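Local coordinates for protein CurH (Lyngbya majuscula, PDB 3KG7) that probably dehydrates beta-hydroxyacyl intermediates in curacin polyketide biosynthesis, acting as the double-hotdog dehydratase domain of its module, at residues G39-Y44 / I160-G165; P47-V52 / Q75-A80; D151-I156 / P213-F218; S220-F225 / V283-S288. All coordinates share one frame; numbering follows the deposited sequence.

Contact 1. Residues G39-Y44 / I160-G165; sequences GDHRVY and ISLVYG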
# COMPACT_ATOMS: atom_id res chain seq x y z
N GLY C 39 -2.78 -25.20 -9.28
CA GLY C 39 -3.21 -26.08 -10.34
C GLY C 39 -3.32 -27.53 -9.94
O GLY C 39 -3.96 -28.32 -10.63
N ASP C 40 -2.70 -27.89 -8.82
CA ASP C 40 -2.79 -29.25 -8.30
C ASP C 40 -3.73 -29.39 -7.09
O ASP C 40 -3.82 -30.46 -6.48
CB ASP C 40 -1.39 -29.82 -8.02
CG ASP C 40 -0.69 -30.32 -9.30
OD1 ASP C 40 -1.37 -30.72 -10.27
OD2 ASP C 40 0.56 -30.31 -9.32
N HIS C 41 -4.42 -28.30 -6.74
CA HIS C 41 -5.54 -28.36 -5.79
C HIS C 41 -6.85 -28.09 -6.52
O HIS C 41 -7.33 -26.95 -6.58
CB HIS C 41 -5.35 -27.38 -4.61
CG HIS C 41 -6.44 -27.47 -3.59
ND1 HIS C 41 -7.54 -26.63 -3.59
CD2 HIS C 41 -6.62 -28.32 -2.55
CE1 HIS C 41 -8.34 -26.95 -2.59
NE2 HIS C 41 -7.81 -27.97 -1.94
N ARG C 42 -7.43 -29.15 -7.09
CA ARG C 42 -8.56 -29.00 -7.99
C ARG C 42 -9.88 -29.42 -7.35
O ARG C 42 -10.07 -30.59 -6.98
CB ARG C 42 -8.30 -29.79 -9.29
CG ARG C 42 -6.97 -29.47 -9.97
CD ARG C 42 -6.79 -30.20 -11.32
NE ARG C 42 -7.56 -29.56 -12.40
CZ ARG C 42 -7.14 -28.52 -13.12
NH1 ARG C 42 -5.96 -27.96 -12.91
NH2 ARG C 42 -7.92 -28.03 -14.07
N VAL C 43 -10.78 -28.44 -7.21
CA VAL C 43 -12.18 -28.71 -6.83
C VAL C 43 -13.08 -28.47 -8.05
O VAL C 43 -12.99 -27.42 -8.69
CB VAL C 43 -12.64 -27.86 -5.63
CG1 VAL C 43 -14.00 -28.32 -5.14
CG2 VAL C 43 -11.64 -27.95 -4.49
N TYR C 44 -13.93 -29.44 -8.36
CA TYR C 44 -14.74 -29.42 -9.59
C TYR C 44 -13.85 -29.12 -10.80
O TYR C 44 -14.19 -28.31 -11.66
CB TYR C 44 -15.89 -28.41 -9.49
CG TYR C 44 -16.79 -28.66 -8.31
CD1 TYR C 44 -17.69 -29.73 -8.31
CD2 TYR C 44 -16.75 -27.83 -7.19
CE1 TYR C 44 -18.51 -29.97 -7.22
CE2 TYR C 44 -17.58 -28.05 -6.10
CZ TYR C 44 -18.46 -29.13 -6.12
OH TYR C 44 -19.28 -29.36 -5.04
N ILE C 160 -16.12 -36.33 -3.55
CA ILE C 160 -16.61 -35.00 -3.22
C ILE C 160 -15.99 -33.97 -4.17
O ILE C 160 -15.86 -32.79 -3.83
CB ILE C 160 -16.38 -34.67 -1.74
CG1 ILE C 160 -14.92 -34.96 -1.33
CG2 ILE C 160 -17.36 -35.52 -0.88
CD1 ILE C 160 -14.44 -34.24 -0.08
N SER C 161 -15.63 -34.44 -5.37
CA SER C 161 -15.05 -33.62 -6.45
C SER C 161 -13.73 -32.92 -6.09
O SER C 161 -13.47 -31.81 -6.54
CB SER C 161 -16.06 -32.59 -6.99
OG SER C 161 -16.89 -33.16 -7.98
N LEU C 162 -12.91 -33.59 -5.29
CA LEU C 162 -11.61 -33.07 -4.87
C LEU C 162 -10.49 -33.97 -5.40
O LEU C 162 -10.55 -35.19 -5.24
CB LEU C 162 -11.52 -32.95 -3.35
CG LEU C 162 -10.19 -32.60 -2.65
CD1 LEU C 162 -9.60 -31.23 -3.07
CD2 LEU C 162 -10.31 -32.67 -1.11
N VAL C 163 -9.49 -33.37 -6.05
CA VAL C 163 -8.33 -34.12 -6.54
C VAL C 163 -7.04 -33.38 -6.21
O VAL C 163 -6.88 -32.20 -6.55
CB VAL C 163 -8.38 -34.42 -8.08
CG1 VAL C 163 -7.23 -35.34 -8.49
CG2 VAL C 163 -9.71 -35.06 -8.48
N TYR C 164 -6.14 -34.09 -5.53
CA TYR C 164 -4.85 -33.55 -5.14
C TYR C 164 -3.78 -33.96 -6.16
O TYR C 164 -3.46 -35.14 -6.28
CB TYR C 164 -4.45 -34.06 -3.75
CG TYR C 164 -5.28 -33.54 -2.58
CD1 TYR C 164 -6.11 -34.40 -1.85
CD2 TYR C 164 -5.21 -32.20 -2.18
CE1 TYR C 164 -6.86 -33.94 -0.76
CE2 TYR C 164 -5.96 -31.73 -1.09
CZ TYR C 164 -6.78 -32.60 -0.39
OH TYR C 164 -7.52 -32.15 0.68
N GLY C 165 -3.25 -32.99 -6.89
CA GLY C 165 -2.16 -33.24 -7.83
C GLY C 165 -0.81 -33.36 -7.14
O GLY C 165 -0.71 -33.16 -5.93
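His-41 and Tyr-164 stand side by side and point the same way from one face of a short antiparallel ladder. His-41 CG is anti to the backbone N (chi1 -177°), and the CD2 edge of the imidazole approaches Tyr-164 CE2 at 3.8 Å. The ring planes are 53° apart, so the pair is neither a stack nor a T-shape. Leu-162, crossing obliquely from the same face, brings CD1 to 3.9 Å from His-41 NE2 and also covers a face of the tyrosine ring near its rim. Val-43 CG2 meets that same Leu-162 CD1 at 4.1 Å. Arg-42 and Val-163 occupy the other face; there Arg-42 bends at chi3, lays NH1 in plane against Gly-39 O at 3.1 Å, and forms a salt bridge to Asp-45 through NH2. Register comes from the main chain: Arg-42 and Val-163 exchange two bonds, Arg-42 N to Val-163 O (3.1 Å) and Val-163 N to Arg-42 O (3.0 Å). Beyond them, Gly-165 N bonds to Asp-40 O and Tyr-44 N to Ser-161 O. A hydrogen bond from His-41 ND1 to the carbonyl of Val-48 helps fix the imidazole's rotation. Strand 41-43 lies between strands 46-47 and 162-164, Ser-161 closes helix 150-159 as the C-prime residue of a Schellman motif, and Val-43 and Leu-162 rest on Phe-225 of strand 225-236.

Contact 2. Residues P47-V52 / Q75-A80; sequences PVIPGV and QPLFLA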
# COMPACT_ATOMS: atom_id res chain seq x y z
N PRO C 47 -8.77 -25.09 -10.47
CA PRO C 47 -7.75 -24.72 -9.49
C PRO C 47 -8.33 -23.72 -8.50
O PRO C 47 -8.81 -22.65 -8.90
CB PRO C 47 -6.66 -24.07 -10.35
CG PRO C 47 -6.89 -24.61 -11.74
CD PRO C 47 -8.37 -24.75 -11.85
N VAL C 48 -8.30 -24.09 -7.22
CA VAL C 48 -8.83 -23.27 -6.14
C VAL C 48 -7.84 -23.24 -4.99
O VAL C 48 -7.22 -24.26 -4.69
CB VAL C 48 -10.17 -23.85 -5.59
CG1 VAL C 48 -10.64 -23.07 -4.37
CG2 VAL C 48 -11.25 -23.85 -6.69
N ILE C 49 -7.71 -22.08 -4.36
CA ILE C 49 -6.88 -21.90 -3.15
C ILE C 49 -7.66 -22.34 -1.93
O ILE C 49 -8.68 -21.72 -1.58
CB ILE C 49 -6.53 -20.42 -2.92
CG1 ILE C 49 -5.73 -19.84 -4.07
CG2 ILE C 49 -5.78 -20.24 -1.59
CD1 ILE C 49 -5.37 -18.40 -3.86
N PRO C 50 -7.20 -23.41 -1.24
CA PRO C 50 -7.90 -23.79 -0.01
C PRO C 50 -7.73 -22.72 1.08
O PRO C 50 -6.66 -22.09 1.21
CB PRO C 50 -7.23 -25.11 0.38
CG PRO C 50 -5.87 -25.03 -0.24
CD PRO C 50 -6.05 -24.28 -1.52
N GLY C 51 -8.81 -22.53 1.84
CA GLY C 51 -8.90 -21.50 2.87
C GLY C 51 -7.72 -21.40 3.82
O GLY C 51 -7.25 -20.30 4.10
N VAL C 52 -7.24 -22.55 4.29
CA VAL C 52 -6.11 -22.55 5.24
C VAL C 52 -4.83 -21.85 4.74
O VAL C 52 -3.96 -21.50 5.54
CB VAL C 52 -5.78 -23.97 5.80
CG1 VAL C 52 -6.96 -24.52 6.61
CG2 VAL C 52 -5.36 -24.94 4.69
N GLN C 75 -15.95 -16.26 -0.20
CA GLN C 75 -15.84 -16.89 -1.51
C GLN C 75 -14.40 -17.33 -1.80
O GLN C 75 -13.44 -16.66 -1.39
CB GLN C 75 -16.43 -16.03 -2.64
CG GLN C 75 -16.37 -14.53 -2.41
CD GLN C 75 -17.40 -13.78 -3.26
OE1 GLN C 75 -18.10 -14.38 -4.09
NE2 GLN C 75 -17.49 -12.47 -3.06
N PRO C 76 -14.24 -18.49 -2.47
CA PRO C 76 -12.92 -18.97 -2.86
C PRO C 76 -12.24 -18.13 -3.94
O PRO C 76 -12.92 -17.52 -4.77
CB PRO C 76 -13.21 -20.38 -3.42
CG PRO C 76 -14.64 -20.36 -3.77
CD PRO C 76 -15.32 -19.42 -2.84
N LEU C 77 -10.91 -18.09 -3.90
CA LEU C 77 -10.11 -17.57 -5.00
C LEU C 77 -9.85 -18.73 -5.95
O LEU C 77 -9.10 -19.65 -5.62
CB LEU C 77 -8.79 -16.98 -4.48
CG LEU C 77 -8.02 -15.97 -5.33
CD1 LEU C 77 -7.03 -15.21 -4.48
CD2 LEU C 77 -7.29 -16.61 -6.50
N PHE C 78 -10.49 -18.70 -7.12
CA PHE C 78 -10.30 -19.75 -8.13
C PHE C 78 -9.71 -19.19 -9.43
O PHE C 78 -9.82 -17.99 -9.71
CB PHE C 78 -11.59 -20.53 -8.38
CG PHE C 78 -12.72 -19.70 -8.94
CD1 PHE C 78 -12.96 -19.65 -10.31
CD2 PHE C 78 -13.56 -18.99 -8.08
CE1 PHE C 78 -14.01 -18.89 -10.83
CE2 PHE C 78 -14.60 -18.22 -8.59
CZ PHE C 78 -14.83 -18.17 -9.97
N LEU C 79 -9.08 -20.06 -10.20
CA LEU C 79 -8.49 -19.67 -11.46
C LEU C 79 -9.22 -20.41 -12.56
O LEU C 79 -8.93 -21.58 -12.84
CB LEU C 79 -6.99 -19.95 -11.47
CG LEU C 79 -6.24 -19.35 -10.27
CD1 LEU C 79 -4.76 -19.68 -10.32
CD2 LEU C 79 -6.44 -17.84 -10.18
N ALA C 80 -10.20 -19.73 -13.16
CA ALA C 80 -11.06 -20.33 -14.17
C ALA C 80 -10.24 -20.84 -15.34
O ALA C 80 -10.26 -22.03 -15.65
CB ALA C 80 -12.10 -19.32 -14.65
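Ile-49 reaches across to Leu-77 along its whole length. Its CB lies 3.8 Å from Leu-77 O; CG1, anti to the carbonyl carbon (chi1 -61°), stays beside that oxygen at 3.7 Å. With chi2 extended, CD1 then runs past the peptide to Leu-77 CD1 at 3.6 Å, with Leu-77 CD2 almost as near. The two side chains lie alongside each other, and Tyr-54 of helix 52-62 touches both. The oxygen that the isoleucine stem flanks is not merely packed: Ile-49 N donates to Leu-77 O at 3.1 Å, nearly straight at 175° and close to the C=O axis. A second bond, Leu-79 N to Pro-47 O at 2.9 Å, pairs the segments in opposite senses around a single bridge between Val-48 and Phe-78. Val-48 splits its methyls: CG1 lies 3.8 Å from Pro-76 CB and CG2 3.7 Å from Phe-78 CB, while the phenyl ring turns off from residues 47-52. Residues 41-50 match the HxxxGxxxxP signature of polyketide synthase dehydratases, except that Asp-45 takes the glycine position; Pro-50 ends it just before helix 52-62. Pinning 47-49 against 76-79 is thus consistent with shaping the signature loop that leads into the central helix of the N-terminal hotdog. Val-52 touches Asp-206 of helix 202-207; in this family the signature histidine and an aspartate of the second hotdog form the catalytic pair, probably His-41 and Asp-206 here.

Contact 3. Residues D151-I156 / P213-F218; sequences DTLTEI and PDLFDF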
# COMPACT_ATOMS: atom_id res chain seq x y z
N ASP C 151 -4.96 -44.92 -1.81
CA ASP C 151 -5.96 -45.01 -2.87
C ASP C 151 -7.39 -44.93 -2.33
O ASP C 151 -8.25 -44.30 -2.95
CB ASP C 151 -5.78 -46.28 -3.69
CG ASP C 151 -4.56 -46.23 -4.61
OD1 ASP C 151 -3.91 -45.16 -4.70
OD2 ASP C 151 -4.26 -47.26 -5.24
N THR C 152 -7.62 -45.55 -1.18
CA THR C 152 -8.93 -45.53 -0.52
C THR C 152 -9.34 -44.09 -0.19
O THR C 152 -10.52 -43.74 -0.32
CB THR C 152 -8.94 -46.38 0.77
OG1 THR C 152 -7.95 -47.41 0.67
CG2 THR C 152 -10.31 -47.03 0.97
N LEU C 153 -8.37 -43.28 0.21
CA LEU C 153 -8.59 -41.87 0.52
C LEU C 153 -8.81 -41.03 -0.73
O LEU C 153 -9.68 -40.15 -0.76
CB LEU C 153 -7.41 -41.29 1.32
CG LEU C 153 -7.04 -41.82 2.70
CD1 LEU C 153 -5.71 -41.24 3.14
CD2 LEU C 153 -8.12 -41.51 3.73
N THR C 154 -8.01 -41.30 -1.77
CA THR C 154 -8.09 -40.56 -3.04
C THR C 154 -9.50 -40.68 -3.63
O THR C 154 -10.02 -39.73 -4.21
CB THR C 154 -7.05 -41.06 -4.08
OG1 THR C 154 -5.79 -41.33 -3.44
CG2 THR C 154 -6.83 -40.02 -5.18
N GLU C 155 -10.10 -41.86 -3.47
CA GLU C 155 -11.44 -42.11 -3.96
C GLU C 155 -12.49 -41.30 -3.19
O GLU C 155 -13.42 -40.77 -3.79
CB GLU C 155 -11.76 -43.60 -3.95
CG GLU C 155 -11.16 -44.35 -5.14
CD GLU C 155 -11.05 -45.86 -4.89
OE1 GLU C 155 -10.30 -46.25 -3.97
OE2 GLU C 155 -11.69 -46.64 -5.63
N ILE C 156 -12.30 -41.19 -1.88
CA ILE C 156 -13.21 -40.40 -1.05
C ILE C 156 -13.20 -38.94 -1.49
O ILE C 156 -14.26 -38.33 -1.66
CB ILE C 156 -12.89 -40.57 0.46
CG1 ILE C 156 -13.70 -41.73 1.03
CG2 ILE C 156 -13.16 -39.27 1.24
CD1 ILE C 156 -13.34 -42.11 2.45
N PRO C 213 -11.21 -39.67 12.06
CA PRO C 213 -11.64 -41.04 12.41
C PRO C 213 -12.81 -41.58 11.57
O PRO C 213 -12.90 -42.79 11.32
CB PRO C 213 -12.08 -40.91 13.87
CG PRO C 213 -11.22 -39.83 14.41
CD PRO C 213 -10.87 -38.90 13.28
N ASP C 214 -13.68 -40.68 11.12
CA ASP C 214 -14.90 -41.02 10.40
C ASP C 214 -14.96 -40.40 9.01
O ASP C 214 -15.97 -39.81 8.62
CB ASP C 214 -16.11 -40.56 11.23
CG ASP C 214 -16.12 -39.05 11.46
OD1 ASP C 214 -15.15 -38.51 12.03
OD2 ASP C 214 -17.11 -38.41 11.06
N LEU C 215 -13.88 -40.54 8.24
CA LEU C 215 -13.80 -39.95 6.91
C LEU C 215 -14.61 -40.71 5.85
O LEU C 215 -14.96 -40.17 4.81
CB LEU C 215 -12.33 -39.79 6.46
CG LEU C 215 -12.04 -38.73 5.39
CD1 LEU C 215 -11.77 -37.36 6.02
CD2 LEU C 215 -10.88 -39.15 4.51
N PHE C 216 -14.92 -41.98 6.14
CA PHE C 216 -15.77 -42.79 5.26
C PHE C 216 -17.26 -42.44 5.43
O PHE C 216 -18.12 -43.02 4.77
CB PHE C 216 -15.54 -44.29 5.52
CG PHE C 216 -14.15 -44.76 5.17
CD1 PHE C 216 -13.11 -44.67 6.09
CD2 PHE C 216 -13.88 -45.28 3.90
CE1 PHE C 216 -11.82 -45.10 5.76
CE2 PHE C 216 -12.60 -45.71 3.57
CZ PHE C 216 -11.57 -45.62 4.50
N ASP C 217 -17.53 -41.48 6.32
CA ASP C 217 -18.89 -41.12 6.71
C ASP C 217 -19.38 -39.91 5.92
O ASP C 217 -20.58 -39.79 5.63
CB ASP C 217 -18.92 -40.80 8.21
CG ASP C 217 -20.18 -41.30 8.90
OD1 ASP C 217 -21.28 -41.21 8.32
OD2 ASP C 217 -20.06 -41.77 10.05
N PHE C 218 -18.45 -39.01 5.61
CA PHE C 218 -18.71 -37.80 4.82
C PHE C 218 -19.44 -38.17 3.51
O PHE C 218 -18.79 -38.44 2.50
CB PHE C 218 -17.38 -37.09 4.48
CG PHE C 218 -16.67 -36.47 5.68
CD1 PHE C 218 -16.32 -35.12 5.67
CD2 PHE C 218 -16.32 -37.24 6.79
CE1 PHE C 218 -15.65 -34.54 6.76
CE2 PHE C 218 -15.65 -36.66 7.89
CZ PHE C 218 -15.32 -35.32 7.87
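Ile-156 CD1 sits over one face of the Phe-216 ring, 3.9 Å from the ring centroid and 27° off the normal, a CH-pi contact displaced toward the CD2 side. Thr-152, one helical turn earlier, meets the same ring in its plane instead: its CG2 is 3.7 Å from Phe-216 CE2. Alongside this pair, Leu-215 CD2 touches Leu-153 CD2 at 3.7 Å, the side chains crossing at about a right angle, and Ile-156 CG2 at 4.0 Å. An alanine at Ile-156 would lack CD1 and CG2, which would probably leave this face of the ring less covered and the hold on Leu-215 looser. No hydrogen bond joins the two segments. Further out, Thr-152 OG1 bonds to Asp-149 O, while the Asp-217 N to Asp-214 O bond (3.2 Å) tightens the loop. Asp-214 anchors it through a salt bridge to Arg-261 and a bond to Ser-252 N. Phe-216 also touches a crystal neighbour, so its exact pose may owe something to the lattice. The contact is an apolar helix-on-loop junction: one side of helix 150-159 packs on the connection between helix 202-207 and strand 225-236 in the C-terminal hotdog.

Contact 4. Residues S220-F225 / V283-S288; sequences SDSGVF and VKRAPS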
# COMPACT_ATOMS: atom_id res chain seq x y z
N SER C 220 -20.65 -39.46 0.37
CA SER C 220 -19.87 -39.35 -0.86
C SER C 220 -20.74 -39.22 -2.11
O SER C 220 -20.48 -38.36 -2.96
CB SER C 220 -18.93 -40.55 -0.99
OG SER C 220 -19.64 -41.77 -0.96
N ASP C 221 -21.78 -40.05 -2.20
CA ASP C 221 -22.52 -40.31 -3.44
C ASP C 221 -23.27 -39.13 -4.08
O ASP C 221 -24.12 -39.34 -4.94
CB ASP C 221 -23.47 -41.50 -3.23
CG ASP C 221 -22.75 -42.79 -2.87
OD1 ASP C 221 -22.17 -42.87 -1.76
OD2 ASP C 221 -22.77 -43.73 -3.70
N SER C 222 -22.94 -37.91 -3.68
CA SER C 222 -23.60 -36.72 -4.23
C SER C 222 -22.72 -35.93 -5.20
O SER C 222 -23.22 -35.31 -6.14
CB SER C 222 -24.08 -35.82 -3.09
OG SER C 222 -24.94 -36.53 -2.22
N GLY C 223 -21.40 -35.97 -4.98
CA GLY C 223 -20.41 -35.22 -5.75
C GLY C 223 -20.11 -33.86 -5.16
O GLY C 223 -19.11 -33.22 -5.51
N VAL C 224 -20.99 -33.41 -4.26
CA VAL C 224 -20.93 -32.09 -3.64
C VAL C 224 -19.73 -31.98 -2.70
O VAL C 224 -19.47 -32.88 -1.90
CB VAL C 224 -22.25 -31.78 -2.88
CG1 VAL C 224 -22.10 -30.56 -1.96
CG2 VAL C 224 -23.40 -31.58 -3.87
N PHE C 225 -19.01 -30.87 -2.81
CA PHE C 225 -17.78 -30.60 -2.04
C PHE C 225 -18.06 -30.12 -0.62
O PHE C 225 -19.05 -29.43 -0.36
CB PHE C 225 -16.93 -29.57 -2.79
CG PHE C 225 -15.61 -29.25 -2.14
CD1 PHE C 225 -14.66 -30.25 -1.92
CD2 PHE C 225 -15.29 -27.93 -1.80
CE1 PHE C 225 -13.42 -29.94 -1.33
CE2 PHE C 225 -14.06 -27.61 -1.21
CZ PHE C 225 -13.13 -28.62 -0.98
N VAL C 283 -16.11 -27.53 8.09
CA VAL C 283 -16.43 -27.61 6.67
C VAL C 283 -17.95 -27.52 6.48
O VAL C 283 -18.71 -27.90 7.36
CB VAL C 283 -15.87 -28.90 6.01
CG1 VAL C 283 -14.34 -28.86 5.97
CG2 VAL C 283 -16.36 -30.16 6.73
N LYS C 284 -18.37 -26.98 5.34
CA LYS C 284 -19.79 -26.91 5.01
C LYS C 284 -20.01 -27.31 3.55
O LYS C 284 -19.16 -27.04 2.69
CB LYS C 284 -20.35 -25.52 5.29
CG LYS C 284 -21.88 -25.42 5.25
CD LYS C 284 -22.37 -23.99 5.46
CE LYS C 284 -22.21 -23.15 4.20
NZ LYS C 284 -22.86 -21.81 4.34
N ARG C 285 -21.14 -27.95 3.28
CA ARG C 285 -21.51 -28.36 1.93
C ARG C 285 -21.57 -27.15 0.99
O ARG C 285 -22.19 -26.13 1.30
CB ARG C 285 -22.85 -29.09 1.93
CG ARG C 285 -22.86 -30.37 2.77
CD ARG C 285 -22.45 -31.60 1.97
NE ARG C 285 -23.44 -31.99 0.97
CZ ARG C 285 -23.62 -33.23 0.51
NH1 ARG C 285 -22.88 -34.24 0.96
NH2 ARG C 285 -24.55 -33.47 -0.40
N ALA C 286 -20.90 -27.26 -0.16
CA ALA C 286 -20.88 -26.18 -1.14
C ALA C 286 -20.98 -26.74 -2.56
O ALA C 286 -19.97 -27.16 -3.13
CB ALA C 286 -19.63 -25.32 -0.97
N PRO C 287 -22.20 -26.75 -3.12
CA PRO C 287 -22.40 -27.18 -4.51
C PRO C 287 -21.73 -26.22 -5.49
O PRO C 287 -21.60 -25.03 -5.19
CB PRO C 287 -23.92 -27.18 -4.67
CG PRO C 287 -24.42 -26.27 -3.62
CD PRO C 287 -23.47 -26.38 -2.47
N SER C 288 -21.33 -26.74 -6.64
CA SER C 288 -20.52 -25.99 -7.60
C SER C 288 -21.14 -24.69 -8.11
O SER C 288 -20.42 -23.72 -8.36
CB SER C 288 -20.12 -26.88 -8.78
OG SER C 288 -19.03 -26.32 -9.48
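The contact lies where the loop leading into strand 225-236 meets the end region of strand 274-286 in the second hotdog. The backbone evidence is the bond from Ala-286 N to Phe-225 O, 2.9 Å and 162° at the hydrogen, arriving nearly along the C=O axis. The Arg-285 CA hydrogen points at the same oxygen, with Arg-285 CA 3.5 Å from Phe-225 O. Beyond this bond the loop 220-224 turns off, and side chains carry the contact. Arg-285 is bent at chi2 (-89°) and chi3 (-70°); its side chain crosses that of Val-224 at about a right angle, and the guanidinium turns one face to the valine. Val-224 CG1 lies 3.5 Å from Arg-285 NE, and the valine CB sits above the plane of the group, toward its rim. At the guanidinium edge Ser-222 OG is 3.6 Å from Arg-285 NH2, in plane but not a hydrogen bond. Arg-285 NH1 has a weak bond to Ser-219 OG, and Trp-226 also touches the side chain. An alanine at Arg-285 would probably uncover Val-224 and loosen the loop, since the flat group and its weak serine tie would be gone. The loop has its own braces: Ser-220 O accepts from Ser-222 N (2.6 Å) and Gly-223 N (3.3 Å). Gly-223 has positive phi, where a CB would jam against the preceding carbonyl. Toward this loop the guanidinium offers chiefly a face to Val-224, and the polar ties found are weak or too long, so the side-chain part probably rests more on van der Waals cover than on electrostatics.

Contact 1 joins the two hotdog halves: residues 39-44 belong to the first, 160-165 to the second. Contact 2 lies between the two segments of contact 1 along the chain, centred 11 Å away, and touches contact 1 directly, Pro-47 packing on Gly-39 and Arg-42. Contacts 3 and 4 both belong to the second hotdog, with centres 14 Å apart and their loop segments adjoining. Contacts 1 and 3 interleave: helix 150-159 of contact 3 runs on into strand 162-164 of contact 1, and 213-218 comes later. Tyr-44 OH bonds Phe-225 N and Ala-286 O, tying contact 1 to contact 4. Contacts 2 and 3 are separate, nearest atoms about 13 Å apart. The small sheet of contact 1 therefore links the signature loop with the second hotdog.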